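Side-chain contacts in borrelidin polyketide synthase, type I (Streptomyces parvulus, PDB 6OBT), which probably dehydrates beta-hydroxyacyl intermediates, as the dehydratase domain of the modular assembly line that builds the polyketide borrelidin: residues E88-A93 and D100-L105; E163-W168 and S270-I275; L62-Y67 and G77-P82; P46-V49 and Q55-W58. All coordinates share one frame; numbering follows the deposited sequence.

How the contacts relate
Along the chain the order is contact 4, contact 3, contact 1 and, far later, contact 2, in the double hot-dog fold expected of polyketide synthase dehydratases. Strand 55-62 begins in the hairpin of contact 4 and runs out at L62, where contact 3 starts; strand 78-79 then leads into helix 83-97, which packs on strand 101-107 in contact 1. Contacts 1 and 4, with centres about 15 Å apart, touch through H92, A93 and W58. Contact 2 joins a loop to strand 270-276, its centre about 34 Å from that of contact 4 and on the opposite side of the chain's centre. The set thus runs from the hairpin at the dimer contact to a partly buried loop-strand contact far across the chain.

Contact 1 of 4, residues E88-A93 and D100-L105; sequences ELALHA and DSVDEL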
# COMPACT_ATOMS: atom_id res chain seq x y z
N GLU A 88 -16.52 7.77 -9.29
CA GLU A 88 -16.25 8.61 -8.13
C GLU A 88 -14.84 8.40 -7.59
O GLU A 88 -14.12 9.37 -7.28
CB GLU A 88 -17.32 8.31 -7.06
CG GLU A 88 -16.88 8.50 -5.60
CD GLU A 88 -16.96 9.95 -5.18
OE1 GLU A 88 -16.78 10.27 -3.98
OE2 GLU A 88 -17.21 10.79 -6.07
N LEU A 89 -14.41 7.13 -7.46
CA LEU A 89 -13.05 6.86 -6.99
C LEU A 89 -12.00 7.37 -7.97
O LEU A 89 -10.97 7.88 -7.56
CB LEU A 89 -12.86 5.36 -6.72
CG LEU A 89 -13.69 4.82 -5.56
CD1 LEU A 89 -13.54 3.29 -5.42
CD2 LEU A 89 -13.34 5.53 -4.28
N ALA A 90 -12.25 7.20 -9.28
CA ALA A 90 -11.30 7.73 -10.25
C ALA A 90 -11.20 9.25 -10.16
O ALA A 90 -10.10 9.81 -10.23
CB ALA A 90 -11.72 7.30 -11.66
N LEU A 91 -12.35 9.93 -10.00
CA LEU A 91 -12.33 11.39 -9.86
C LEU A 91 -11.56 11.82 -8.63
O LEU A 91 -10.85 12.84 -8.64
CB LEU A 91 -13.77 11.94 -9.80
CG LEU A 91 -14.52 11.96 -11.13
CD1 LEU A 91 -16.04 11.97 -10.92
CD2 LEU A 91 -14.09 13.21 -11.91
N HIS A 92 -11.66 11.03 -7.55
CA HIS A 92 -10.97 11.38 -6.32
C HIS A 92 -9.47 11.17 -6.45
O HIS A 92 -8.66 12.03 -6.08
CB HIS A 92 -11.51 10.56 -5.15
CG HIS A 92 -10.74 10.76 -3.88
ND1 HIS A 92 -11.03 11.75 -2.98
CD2 HIS A 92 -9.65 10.11 -3.40
CE1 HIS A 92 -10.18 11.70 -1.97
NE2 HIS A 92 -9.32 10.72 -2.21
N ALA A 93 -9.07 10.00 -6.98
CA ALA A 93 -7.64 9.70 -7.16
C ALA A 93 -7.01 10.62 -8.20
O ALA A 93 -5.88 11.10 -8.01
CB ALA A 93 -7.47 8.24 -7.57
N ASP A 100 -7.48 16.26 -13.36
CA ASP A 100 -8.85 16.64 -13.03
C ASP A 100 -9.90 16.04 -13.96
O ASP A 100 -11.07 16.41 -13.86
CB ASP A 100 -8.97 18.16 -13.03
CG ASP A 100 -8.79 18.75 -14.40
OD1 ASP A 100 -9.73 19.38 -14.92
OD2 ASP A 100 -7.69 18.57 -14.98
N SER A 101 -9.52 15.13 -14.85
CA SER A 101 -10.48 14.58 -15.80
C SER A 101 -10.34 13.07 -15.86
O SER A 101 -9.22 12.54 -15.89
CB SER A 101 -10.30 15.17 -17.20
OG SER A 101 -11.08 14.46 -18.16
N VAL A 102 -11.48 12.39 -15.85
CA VAL A 102 -11.53 10.97 -16.20
C VAL A 102 -11.76 10.95 -17.71
O VAL A 102 -12.89 11.06 -18.19
CB VAL A 102 -12.60 10.21 -15.41
CG1 VAL A 102 -12.62 8.74 -15.80
CG2 VAL A 102 -12.35 10.34 -13.90
N ASP A 103 -10.66 10.91 -18.46
CA ASP A 103 -10.75 10.84 -19.92
C ASP A 103 -11.58 9.65 -20.36
O ASP A 103 -12.34 9.72 -21.33
CB ASP A 103 -9.35 10.73 -20.53
CG ASP A 103 -8.59 12.06 -20.53
OD1 ASP A 103 -7.46 12.09 -21.06
OD2 ASP A 103 -9.12 13.06 -19.99
N GLU A 104 -11.46 8.53 -19.63
CA GLU A 104 -12.01 7.26 -20.08
C GLU A 104 -12.08 6.33 -18.88
O GLU A 104 -11.08 6.17 -18.16
CB GLU A 104 -11.12 6.68 -21.18
CG GLU A 104 -11.84 5.98 -22.30
CD GLU A 104 -10.93 4.99 -23.01
OE1 GLU A 104 -11.35 3.83 -23.21
OE2 GLU A 104 -9.79 5.38 -23.34
N LEU A 105 -13.24 5.70 -18.66
CA LEU A 105 -13.34 4.61 -17.69
C LEU A 105 -14.31 3.57 -18.22
O LEU A 105 -15.44 3.90 -18.61
CB LEU A 105 -13.78 5.09 -16.30
CG LEU A 105 -13.45 4.06 -15.21
CD1 LEU A 105 -11.94 3.97 -14.98
CD2 LEU A 105 -14.16 4.36 -13.91
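The packing of a hot-dog helix on the sheet wrapped around it is the theme here: A90 and L91 of helix 83-97 meet V102 and L105 of strand 101-107. The axes of the helix and strand segments run at 125° to each other and approach to 8.1 Å. V102 does most of the touching, and through one branch: its CG2 lies 3.8 Å from A90 CB and 3.9 Å from L91 CG. That methyl stands opposite the carbonyl carbon while CG1 is anti to the backbone N (chi1 180°), which sends CG2 toward the helix. L91 comes in across V102 at about a right angle, presenting CG and CD2 to the same methyl. Three residues further along the strand, L105 CD2 reaches A90 CB more loosely, at 4.4 Å. No hydrogen bond links the segments, and all four residues are buried. M138 of strand 134-142 touches both A90 and L105, and V261 of the adjacent strand 254-263 lies against L91 and V102. With A90 facing the strand and L91 beside it, this is the helix-on-sheet packing characteristic of the hot-dog fold.

Contact 2 of 4, residues E163-W168 and S270-I275; sequences EPLPEW and SLRVRI
The backbones of loop 163-168 and strand 270-275 stay well apart, their nearest CA atoms, those of W168 and R272, being 8.4 Å from each other, so the gap is bridged mainly by side chains, with the W168 ring also meeting the backbone of V273. R272 lies along one face of the W168 indole. Its guanidinium rests nearly flat on the ring, the planes 13° apart and the centres separated by 3.8 Å, and its methylene CD stands 3.5 Å from the centroid of the five-membered ring, almost on the ring normal. An extended chain from CG to NE lets the arginine run over the indole from the six-membered ring, where CB sits, to the five-membered ring and beyond. The far end NH2 comes within 3.2 Å of W168 CB. L165 adds a second apolar surface, crossing the arginine at about a right angle with CD2 3.9 Å from R272 CD. The indole N-H is engaged elsewhere, in a hydrogen bond to E212 on the adjacent strand 208-214, which ties down the ring's rotation. Chemically, the pairing combines a cation-pi stack with CH-pi contact from the CD methylene, and the carboxylate of E212 on the indole nitrogen would be expected to enrich the ring's electrons and strengthen its hold on the cation.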
# COMPACT_ATOMS: atom_id res chain seq x y z
N GLU A 163 -21.01 24.77 -18.82
CA GLU A 163 -21.82 25.92 -19.19
C GLU A 163 -22.72 26.32 -18.03
O GLU A 163 -22.96 25.52 -17.12
CB GLU A 163 -22.64 25.61 -20.45
CG GLU A 163 -23.86 24.74 -20.23
CD GLU A 163 -24.44 24.26 -21.55
OE1 GLU A 163 -23.75 24.42 -22.58
OE2 GLU A 163 -25.57 23.71 -21.56
N PRO A 164 -23.19 27.56 -18.00
CA PRO A 164 -24.05 28.00 -16.91
C PRO A 164 -25.48 27.49 -17.09
O PRO A 164 -25.86 26.95 -18.12
CB PRO A 164 -23.99 29.53 -17.01
CG PRO A 164 -23.75 29.79 -18.46
CD PRO A 164 -22.94 28.63 -18.98
N LEU A 165 -26.27 27.70 -16.04
CA LEU A 165 -27.69 27.34 -16.00
C LEU A 165 -28.50 28.63 -16.02
O LEU A 165 -28.68 29.26 -14.97
CB LEU A 165 -28.00 26.52 -14.75
CG LEU A 165 -29.26 25.66 -14.76
CD1 LEU A 165 -29.35 24.84 -16.04
CD2 LEU A 165 -29.30 24.77 -13.54
N PRO A 166 -29.00 29.06 -17.18
CA PRO A 166 -29.60 30.41 -17.26
C PRO A 166 -31.02 30.50 -16.68
O PRO A 166 -31.44 31.61 -16.31
CB PRO A 166 -29.58 30.71 -18.76
CG PRO A 166 -28.62 29.70 -19.36
CD PRO A 166 -28.80 28.48 -18.52
N GLU A 167 -31.78 29.41 -16.65
CA GLU A 167 -33.10 29.39 -16.02
C GLU A 167 -33.44 27.95 -15.62
O GLU A 167 -32.94 26.99 -16.21
CB GLU A 167 -34.20 29.96 -16.93
CG GLU A 167 -34.49 29.17 -18.20
CD GLU A 167 -33.57 29.54 -19.34
OE1 GLU A 167 -32.34 29.51 -19.15
OE2 GLU A 167 -34.08 29.89 -20.43
N TRP A 168 -34.30 27.83 -14.60
CA TRP A 168 -34.74 26.50 -14.14
C TRP A 168 -36.20 26.50 -13.72
O TRP A 168 -36.62 27.36 -12.91
CB TRP A 168 -33.87 26.03 -12.98
CG TRP A 168 -34.16 24.59 -12.61
CD1 TRP A 168 -34.92 24.14 -11.57
CD2 TRP A 168 -33.70 23.43 -13.30
NE1 TRP A 168 -34.95 22.76 -11.56
CE2 TRP A 168 -34.21 22.30 -12.62
CE3 TRP A 168 -32.91 23.23 -14.44
CZ2 TRP A 168 -33.95 21.00 -13.02
CZ3 TRP A 168 -32.65 21.92 -14.84
CH2 TRP A 168 -33.17 20.83 -14.14
N SER A 270 -27.96 18.11 -3.70
CA SER A 270 -29.12 18.25 -4.57
C SER A 270 -28.67 18.78 -5.92
O SER A 270 -27.89 19.74 -5.99
CB SER A 270 -30.16 19.19 -3.96
OG SER A 270 -31.21 19.45 -4.88
N LEU A 271 -29.19 18.18 -7.00
CA LEU A 271 -28.71 18.49 -8.35
C LEU A 271 -29.86 18.85 -9.28
O LEU A 271 -30.98 18.34 -9.16
CB LEU A 271 -27.97 17.34 -8.98
CG LEU A 271 -26.69 16.90 -8.29
CD1 LEU A 271 -26.30 15.55 -8.86
CD2 LEU A 271 -25.61 17.93 -8.52
N ARG A 272 -29.54 19.72 -10.25
CA ARG A 272 -30.32 19.93 -11.46
C ARG A 272 -29.55 19.32 -12.62
O ARG A 272 -28.36 19.60 -12.80
CB ARG A 272 -30.58 21.42 -11.68
CG ARG A 272 -31.37 21.99 -10.54
CD ARG A 272 -31.44 23.50 -10.50
NE ARG A 272 -32.35 23.91 -9.44
CZ ARG A 272 -32.81 25.14 -9.27
NH1 ARG A 272 -33.64 25.42 -8.27
NH2 ARG A 272 -32.44 26.11 -10.10
N VAL A 273 -30.21 18.43 -13.38
CA VAL A 273 -29.53 17.54 -14.31
C VAL A 273 -30.13 17.71 -15.69
O VAL A 273 -31.35 17.84 -15.84
CB VAL A 273 -29.65 16.07 -13.82
CG1 VAL A 273 -28.89 15.13 -14.74
CG2 VAL A 273 -29.12 15.95 -12.40
N ARG A 274 -29.27 17.71 -16.71
CA ARG A 274 -29.71 17.77 -18.10
C ARG A 274 -29.02 16.66 -18.87
O ARG A 274 -27.79 16.60 -18.90
CB ARG A 274 -29.38 19.12 -18.76
CG ARG A 274 -29.72 19.09 -20.27
CD ARG A 274 -29.55 20.44 -20.95
NE ARG A 274 -30.71 21.30 -20.72
CZ ARG A 274 -31.66 21.54 -21.62
NH1 ARG A 274 -31.60 20.97 -22.82
NH2 ARG A 274 -32.67 22.35 -21.33
N ILE A 275 -29.82 15.78 -19.49
CA ILE A 275 -29.32 14.61 -20.20
C ILE A 275 -29.67 14.77 -21.68
O ILE A 275 -30.82 15.06 -22.02
CB ILE A 275 -29.93 13.31 -19.64
CG1 ILE A 275 -29.71 13.23 -18.12
CG2 ILE A 275 -29.34 12.07 -20.34
CD1 ILE A 275 -30.21 11.93 -17.49

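Contact 3 of 4, residues L62-Y67 and G77-P82; sequences LSLPSY and GQVLLP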
# COMPACT_ATOMS: atom_id res chain seq x y z
N LEU A 62 -14.40 -2.76 1.83
CA LEU A 62 -15.83 -2.57 1.62
C LEU A 62 -16.61 -3.72 2.25
O LEU A 62 -16.25 -4.89 2.07
CB LEU A 62 -16.18 -2.47 0.14
CG LEU A 62 -15.72 -1.25 -0.65
CD1 LEU A 62 -16.35 -1.25 -2.03
CD2 LEU A 62 -16.02 0.06 0.11
N SER A 63 -17.68 -3.39 2.96
CA SER A 63 -18.60 -4.38 3.49
C SER A 63 -19.91 -3.68 3.80
O SER A 63 -19.95 -2.46 3.99
CB SER A 63 -18.04 -5.07 4.74
OG SER A 63 -18.15 -4.26 5.89
N LEU A 64 -20.98 -4.45 3.85
CA LEU A 64 -22.27 -3.84 4.16
C LEU A 64 -22.37 -3.40 5.63
O LEU A 64 -23.04 -2.40 5.91
CB LEU A 64 -23.42 -4.78 3.80
CG LEU A 64 -23.48 -5.02 2.28
CD1 LEU A 64 -24.15 -6.35 1.94
CD2 LEU A 64 -24.16 -3.86 1.55
N PRO A 65 -21.73 -4.07 6.59
CA PRO A 65 -21.74 -3.51 7.95
C PRO A 65 -21.04 -2.17 8.06
O PRO A 65 -21.38 -1.36 8.93
CB PRO A 65 -21.06 -4.60 8.79
CG PRO A 65 -21.42 -5.85 8.07
CD PRO A 65 -21.32 -5.49 6.61
N SER A 66 -20.07 -1.90 7.18
CA SER A 66 -19.38 -0.61 7.20
C SER A 66 -20.15 0.47 6.45
O SER A 66 -20.06 1.64 6.81
CB SER A 66 -17.98 -0.76 6.60
OG SER A 66 -17.12 -1.44 7.51
N TYR A 67 -20.90 0.09 5.42
CA TYR A 67 -21.70 1.04 4.65
C TYR A 67 -23.04 0.38 4.36
O TYR A 67 -23.29 -0.08 3.24
CB TYR A 67 -21.00 1.44 3.35
CG TYR A 67 -19.51 1.67 3.48
CD1 TYR A 67 -18.61 0.63 3.25
CD2 TYR A 67 -19.00 2.92 3.82
CE1 TYR A 67 -17.25 0.83 3.36
CE2 TYR A 67 -17.64 3.13 3.94
CZ TYR A 67 -16.77 2.08 3.71
OH TYR A 67 -15.41 2.27 3.82
N GLY A 77 -31.96 -9.14 -7.23
CA GLY A 77 -31.71 -9.75 -5.93
C GLY A 77 -30.28 -9.71 -5.44
O GLY A 77 -30.01 -10.19 -4.33
N GLN A 78 -29.35 -9.18 -6.22
CA GLN A 78 -27.95 -9.12 -5.82
C GLN A 78 -27.59 -7.70 -5.40
O GLN A 78 -27.96 -6.73 -6.08
CB GLN A 78 -27.03 -9.57 -6.96
CG GLN A 78 -27.11 -11.05 -7.29
CD GLN A 78 -25.96 -11.49 -8.17
OE1 GLN A 78 -25.16 -12.36 -7.80
NE2 GLN A 78 -25.86 -10.89 -9.35
N VAL A 79 -26.88 -7.57 -4.28
CA VAL A 79 -26.31 -6.28 -3.91
C VAL A 79 -25.05 -6.06 -4.76
O VAL A 79 -24.02 -6.71 -4.54
CB VAL A 79 -25.99 -6.21 -2.41
CG1 VAL A 79 -25.37 -4.84 -2.07
CG2 VAL A 79 -27.23 -6.46 -1.59
N LEU A 80 -25.12 -5.14 -5.71
CA LEU A 80 -23.99 -4.77 -6.54
C LEU A 80 -23.51 -3.40 -6.13
O LEU A 80 -24.32 -2.50 -5.86
CB LEU A 80 -24.34 -4.72 -8.03
CG LEU A 80 -24.83 -5.92 -8.83
CD1 LEU A 80 -24.48 -5.75 -10.31
CD2 LEU A 80 -24.32 -7.22 -8.28
N LEU A 81 -22.19 -3.23 -6.07
CA LEU A 81 -21.62 -1.90 -5.99
C LEU A 81 -22.02 -1.12 -7.24
O LEU A 81 -21.91 -1.64 -8.36
CB LEU A 81 -20.09 -1.99 -5.87
CG LEU A 81 -19.45 -0.67 -5.41
CD1 LEU A 81 -19.82 -0.39 -3.95
CD2 LEU A 81 -17.93 -0.74 -5.58
N PRO A 82 -22.56 0.08 -7.11
CA PRO A 82 -22.95 0.82 -8.32
C PRO A 82 -21.70 1.16 -9.13
O PRO A 82 -20.65 1.50 -8.58
CB PRO A 82 -23.68 2.06 -7.78
CG PRO A 82 -23.39 2.13 -6.33
CD PRO A 82 -22.90 0.78 -5.86
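Two leucines, L62 and L81, form the buried half of this contact, while L64 and V79 make its more open half. In the buried half, L62 CD1 meets both methyls of L81, 3.9 Å from CD2 and 4.1 Å from CD1, and the side chains cross at about a right angle. L81 can meet it because CG is placed anti to the backbone N (chi1 -165°), which swings both methyls round to a neighbour that its CB does not face. F44 also lies against L62, and the strand pairing of L62 with V119 fixes the start of the loop. The other half has one close methyl pair instead of two. L64 and V79 reach toward each other tip to tip, L64 CD2 and V79 CG1 being 3.9 Å apart, and both residues are partly exposed. The main chains stay about as far apart in both halves, the CA atoms of L62 and L81 being 9.6 Å apart and those of L64 and V79 9.3 Å, so no backbone bond can link them. L70 touches both L64 and L81 and so joins the halves. Residues 64-66 take helical backbone angles, and Y67 N bonds to S63 O at 3.1 Å, without forming a regular helix. This is side-chain packing between the end of strand 55-62 with the loop after it, and strand 78-79 with the residues that lead from it into the central helix 83-97 of the hot-dog fold.

Contact 4 of 4, residues P46-V49 and Q55-W58; sequences PAAV and QRVW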
# COMPACT_ATOMS: atom_id res chain seq x y z
N PRO A 46 -9.65 5.07 2.41
CA PRO A 46 -9.13 6.02 3.41
C PRO A 46 -7.61 6.19 3.40
O PRO A 46 -7.12 7.12 4.05
CB PRO A 46 -9.58 5.42 4.75
CG PRO A 46 -10.64 4.41 4.39
CD PRO A 46 -10.29 3.90 3.04
N ALA A 47 -6.87 5.34 2.69
CA ALA A 47 -5.41 5.38 2.74
C ALA A 47 -4.86 5.33 1.33
O ALA A 47 -5.44 4.69 0.45
CB ALA A 47 -4.85 4.21 3.56
N ALA A 48 -3.72 5.99 1.12
CA ALA A 48 -3.03 5.99 -0.16
C ALA A 48 -1.59 5.52 0.05
O ALA A 48 -0.95 5.90 1.03
CB ALA A 48 -3.02 7.39 -0.81
N VAL A 49 -1.10 4.73 -0.90
CA VAL A 49 0.24 4.14 -0.83
C VAL A 49 1.02 4.65 -2.04
O VAL A 49 0.86 4.13 -3.15
CB VAL A 49 0.20 2.61 -0.82
CG1 VAL A 49 1.59 2.05 -0.50
CG2 VAL A 49 -0.81 2.10 0.18
N GLN A 55 3.89 4.72 -9.27
CA GLN A 55 2.53 4.28 -8.98
C GLN A 55 2.05 4.84 -7.66
O GLN A 55 2.83 5.07 -6.73
CB GLN A 55 2.45 2.76 -8.92
CG GLN A 55 2.14 2.09 -10.23
CD GLN A 55 1.74 0.64 -10.05
OE1 GLN A 55 2.08 -0.00 -9.06
NE2 GLN A 55 1.00 0.12 -11.03
N ARG A 56 0.74 5.03 -7.58
CA ARG A 56 0.06 5.38 -6.34
C ARG A 56 -1.15 4.49 -6.22
O ARG A 56 -1.91 4.34 -7.19
CB ARG A 56 -0.38 6.85 -6.31
CG ARG A 56 0.73 7.87 -6.50
CD ARG A 56 0.21 9.28 -6.19
NE ARG A 56 -0.45 9.33 -4.88
CZ ARG A 56 -1.07 10.41 -4.39
NH1 ARG A 56 -1.12 11.52 -5.11
NH2 ARG A 56 -1.63 10.36 -3.19
N VAL A 57 -1.37 3.92 -5.04
CA VAL A 57 -2.47 2.98 -4.82
C VAL A 57 -3.34 3.50 -3.69
O VAL A 57 -2.83 3.81 -2.61
CB VAL A 57 -1.95 1.57 -4.52
CG1 VAL A 57 -3.12 0.62 -4.24
CG2 VAL A 57 -1.12 1.05 -5.68
N TRP A 58 -4.64 3.60 -3.94
CA TRP A 58 -5.61 3.88 -2.89
C TRP A 58 -6.21 2.55 -2.45
O TRP A 58 -6.48 1.67 -3.27
CB TRP A 58 -6.73 4.83 -3.37
CG TRP A 58 -6.28 6.29 -3.48
CD1 TRP A 58 -6.59 7.32 -2.62
CD2 TRP A 58 -5.46 6.85 -4.50
NE1 TRP A 58 -5.99 8.49 -3.06
CE2 TRP A 58 -5.30 8.22 -4.21
CE3 TRP A 58 -4.81 6.32 -5.63
CZ2 TRP A 58 -4.52 9.07 -5.00
CZ3 TRP A 58 -4.05 7.17 -6.42
CH2 TRP A 58 -3.92 8.52 -6.10
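W58 lays its indole over A48, whose CB sits 4.0 Å from the centroid of the five-membered ring and 15° off its normal, a CH-pi contact nearer the rim than the middle of the ring system. The guanidinium of R56, on the same strand, follows a chain bent at chi3 (52°) that brings it back over this face of the hairpin. Its plane meets A48 only at the edge, the NH2 atom 4.1 Å from A48 CB, while one of its faces rests against the rim of the W58 ring. The polar ends are claimed elsewhere: R56 NE forms a salt bridge with D50, and W58 NE1 donates to Q96 of helix 83-97. On the reverse side of the sheet, V49 and V57 face each other with CB atoms 4.4 Å apart.

The backbone pairing beneath these contacts is antiparallel. V49 and V57 are the hydrogen-bonded pair, with V49 N to V57 O at 2.6 Å and V57 N to V49 O at 2.9 Å. A48 and W58 form the non-hydrogen-bonded pair, and there W58 CA makes a CA-H...O contact with A47 O at 3.4 Å. In the second subunit, V35 packs on P46 and A47, R122 on V49 and L51 on V57. The whole is a beta hairpin of strands 47-50 and 55-62, belonging to the hot-dog sheet and to the dimer contact.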